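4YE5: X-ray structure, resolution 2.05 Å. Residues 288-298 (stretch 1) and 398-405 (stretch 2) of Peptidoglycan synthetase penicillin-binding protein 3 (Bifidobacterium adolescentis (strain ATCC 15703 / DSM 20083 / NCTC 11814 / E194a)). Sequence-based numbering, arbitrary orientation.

Stretch 1 (288-298) IGKVLAMSGML
Stretch 2 (398-405) VLFGQGYT

The contact is a small, buried packing of a helix's first turns against an irregular loop, held by van der Waals contacts and one bridging water, with no direct hydrogen bond between the two stretches. Together they bury 318 Å².

In stretch 1, Ile288 and Gly289 have phi/psi of -56/-34 and -58/-19; the chain is helical by Lys290, with phi near -65° and psi mostly near -40°, and the helix continues beyond Leu298. Its i to i+4 bonds include Met294 N to Lys290 O (3.0 Å) and Met297 N to Ala293 O (3.1 Å). Ser295, chi1 m, turns its OG back to Val291 O at 2.8 Å. Stretch 2 has no regular structure: Val398 and Leu399 have helix-like angles (-63/-24, -68/-28), Phe400 opens to -121/39, Gly401 swings to 75/24, Gln402 is extended (-121/147), Gly403 turns to 89/5, which calls for glycine, and Tyr404 and Thr405 are extended again. The register runs antiparallel, pairing the CA atoms of Gly289 and Gly401 at 4.1 Å, Lys290 and Phe400 at 4.8 Å, and Ala293 and Leu399 at 5.5 Å.

The closest CA to CA pairing, Gly289 with Gly401, is between two glycines. A CB on Gly289 would lie 2.6 Å from Tyr404 OH and 2.7 Å from Gly401 CA, both clashes; Gly401 also has a positive phi that favours glycine. Tyr404, with CB toward stretch 1 and chi1 p, chi2 90°, brings its OH to 3.5 Å from Gly289 CA and 4.2 Å from Leu292 CD1.

A single water joins the polar groups here. It donates to Val398 O (2.6 Å) and weakly to Gly289 O (2.7 Å), accepts a weak bond from Gly401 N (3.2 Å), and lies 2.6 Å from Tyr404 OH. It thus links Gly289 O to Val398 O, Gly401 N and Tyr404 OH, a connection that no direct hydrogen bond makes.

Farther along the helix the packing is mostly apolar. Ala293 points its CB toward the loop, 3.6 Å from Leu399 O and 4.1 Å from Leu399 CD2; its small methyl suits so near a backbone. One turn later selenomethionine Met297 (m, t, t) extends its CE to 4.3 Å from the same Leu399 CD2. Leu399, chi1 m and chi2 t, leaves its backbone sideways, but its end comes nearer the helix; it has the largest area covered, 70 Å².

Lys290 CA sits 3.6 Å from Leu399 O. Its side chain (m, t, t, p) leaves sideways and runs past the loop, placing NZ in van der Waals contact 3.7 Å from Phe400 CB; NZ is hydrogen-bonded just outside the stretches, which suits a buried lysine. The Phe400 ring (chi1 p, chi2 89°) leads away from the helix.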

# COMPACT_ATOMS: atom_id res chain seq x y z
N ILE A 288 -0.03 2.00 -24.45
CA ILE A 288 -1.15 2.32 -23.55
C ILE A 288 -1.30 3.84 -23.39
O ILE A 288 -2.40 4.36 -23.27
CB ILE A 288 -0.97 1.64 -22.15
CG1 ILE A 288 -0.66 0.14 -22.35
CG2 ILE A 288 -2.23 1.87 -21.26
CD1 ILE A 288 -0.74 -0.71 -21.10
N GLY A 289 -0.17 4.54 -23.41
CA GLY A 289 -0.16 5.99 -23.39
C GLY A 289 -0.91 6.70 -24.51
O GLY A 289 -1.25 7.89 -24.38
N LYS A 290 -1.18 6.00 -25.62
CA LYS A 290 -1.94 6.59 -26.73
C LYS A 290 -3.35 6.91 -26.27
O LYS A 290 -4.00 7.80 -26.84
CB LYS A 290 -2.06 5.62 -27.91
CG LYS A 290 -0.76 5.33 -28.70
CD LYS A 290 -1.14 4.45 -29.90
CE LYS A 290 0.06 4.16 -30.82
NZ LYS A 290 1.11 3.37 -30.15
N VAL A 291 -3.85 6.18 -25.27
CA VAL A 291 -5.20 6.46 -24.75
C VAL A 291 -5.29 7.89 -24.26
O VAL A 291 -6.28 8.59 -24.51
CB VAL A 291 -5.61 5.48 -23.64
CG1 VAL A 291 -6.94 5.91 -22.99
CG2 VAL A 291 -5.76 4.07 -24.25
N LEU A 292 -4.25 8.35 -23.58
CA LEU A 292 -4.24 9.70 -23.01
C LEU A 292 -4.17 10.77 -24.09
O LEU A 292 -4.92 11.76 -24.04
CB LEU A 292 -3.06 9.90 -22.05
CG LEU A 292 -2.72 8.81 -21.02
CD1 LEU A 292 -1.87 9.40 -19.91
CD2 LEU A 292 -3.95 8.15 -20.46
N ALA A 293 -3.28 10.60 -25.06
CA ALA A 293 -3.11 11.64 -26.09
C ALA A 293 -4.34 11.74 -27.00
O ALA A 293 -4.76 12.85 -27.39
CB ALA A 293 -1.85 11.38 -26.94
N MSE A 294 -4.90 10.59 -27.35
CA MSE A 294 -6.07 10.54 -28.24
C MSE A 294 -7.31 11.10 -27.57
O MSE A 294 -8.13 11.77 -28.21
CB MSE A 294 -6.37 9.09 -28.67
CG MSE A 294 -7.49 8.99 -29.72
SE MSE A 294 -7.81 7.18 -30.38
CE MSE A 294 -6.11 6.92 -31.29
N SER A 295 -7.47 10.80 -26.28
CA SER A 295 -8.54 11.41 -25.51
C SER A 295 -8.47 12.93 -25.66
O SER A 295 -9.51 13.60 -25.83
CB SER A 295 -8.45 11.00 -24.04
OG SER A 295 -8.78 9.63 -23.88
N GLY A 296 -7.25 13.46 -25.59
CA GLY A 296 -7.01 14.89 -25.76
C GLY A 296 -7.45 15.39 -27.15
O GLY A 296 -8.10 16.43 -27.27
N MSE A 297 -7.12 14.62 -28.18
CA MSE A 297 -7.48 14.99 -29.55
C MSE A 297 -8.98 15.09 -29.74
O MSE A 297 -9.48 16.00 -30.40
CB MSE A 297 -6.93 13.97 -30.55
CG MSE A 297 -5.43 13.93 -30.61
SE MSE A 297 -4.88 12.51 -31.77
CE MSE A 297 -2.98 12.52 -31.31
N LEU A 298 -9.70 14.13 -29.18
CA LEU A 298 -11.16 14.13 -29.26
C LEU A 298 -11.72 15.30 -28.48
O LEU A 298 -12.55 16.03 -28.99
CB LEU A 298 -11.74 12.83 -28.73
CG LEU A 298 -11.32 11.58 -29.50
CD1 LEU A 298 -11.89 10.36 -28.80
CD2 LEU A 298 -11.81 11.64 -30.95
N VAL A 398 5.90 11.53 -27.14
CA VAL A 398 5.01 11.66 -25.99
C VAL A 398 3.57 11.23 -26.36
O VAL A 398 2.79 10.84 -25.50
CB VAL A 398 5.02 13.11 -25.43
CG1 VAL A 398 4.05 14.00 -26.18
CG2 VAL A 398 4.69 13.12 -23.95
N LEU A 399 3.25 11.29 -27.66
CA LEU A 399 1.93 10.86 -28.14
C LEU A 399 1.74 9.37 -27.99
O LEU A 399 0.61 8.90 -27.88
CB LEU A 399 1.74 11.22 -29.62
CG LEU A 399 1.78 12.69 -30.03
CD1 LEU A 399 1.58 12.81 -31.54
CD2 LEU A 399 0.72 13.50 -29.25
N PHE A 400 2.83 8.61 -28.01
CA PHE A 400 2.69 7.16 -27.90
C PHE A 400 3.41 6.51 -26.72
O PHE A 400 3.96 5.41 -26.83
CB PHE A 400 2.99 6.44 -29.23
CG PHE A 400 4.20 6.94 -29.98
CD1 PHE A 400 5.46 6.40 -29.73
CD2 PHE A 400 4.06 7.91 -30.96
CE1 PHE A 400 6.57 6.84 -30.46
CE2 PHE A 400 5.17 8.36 -31.68
CZ PHE A 400 6.42 7.82 -31.43
N GLY A 401 3.37 7.18 -25.57
CA GLY A 401 3.81 6.57 -24.33
C GLY A 401 5.31 6.45 -24.17
O GLY A 401 5.76 5.60 -23.42
N GLN A 402 6.07 7.31 -24.86
CA GLN A 402 7.53 7.31 -24.72
C GLN A 402 8.06 8.67 -24.25
O GLN A 402 7.50 9.72 -24.57
CB GLN A 402 8.23 6.93 -26.04
CG GLN A 402 7.97 5.50 -26.49
CD GLN A 402 8.64 5.17 -27.82
OE1 GLN A 402 9.53 5.89 -28.27
NE2 GLN A 402 8.19 4.09 -28.45
N GLY A 403 9.13 8.63 -23.48
CA GLY A 403 9.82 9.84 -23.06
C GLY A 403 9.26 10.43 -21.77
O GLY A 403 9.66 11.52 -21.35
N TYR A 404 8.33 9.71 -21.15
CA TYR A 404 7.85 10.04 -19.81
C TYR A 404 7.61 8.72 -19.11
O TYR A 404 7.48 7.70 -19.77
CB TYR A 404 6.58 10.88 -19.84
CG TYR A 404 5.31 10.21 -20.40
CD1 TYR A 404 4.43 9.53 -19.55
CD2 TYR A 404 4.97 10.33 -21.74
CE1 TYR A 404 3.26 8.95 -20.04
CE2 TYR A 404 3.79 9.75 -22.25
CZ TYR A 404 2.95 9.06 -21.39
OH TYR A 404 1.78 8.50 -21.87
N THR A 405 7.59 8.73 -17.78
CA THR A 405 7.46 7.46 -17.06
C THR A 405 6.31 7.50 -16.06
O THR A 405 5.95 8.57 -15.57
CB THR A 405 8.70 7.15 -16.23
OG1 THR A 405 8.85 8.19 -15.24
CG2 THR A 405 9.95 7.07 -17.13
O HOH W 1 1.18 9.13 -24.32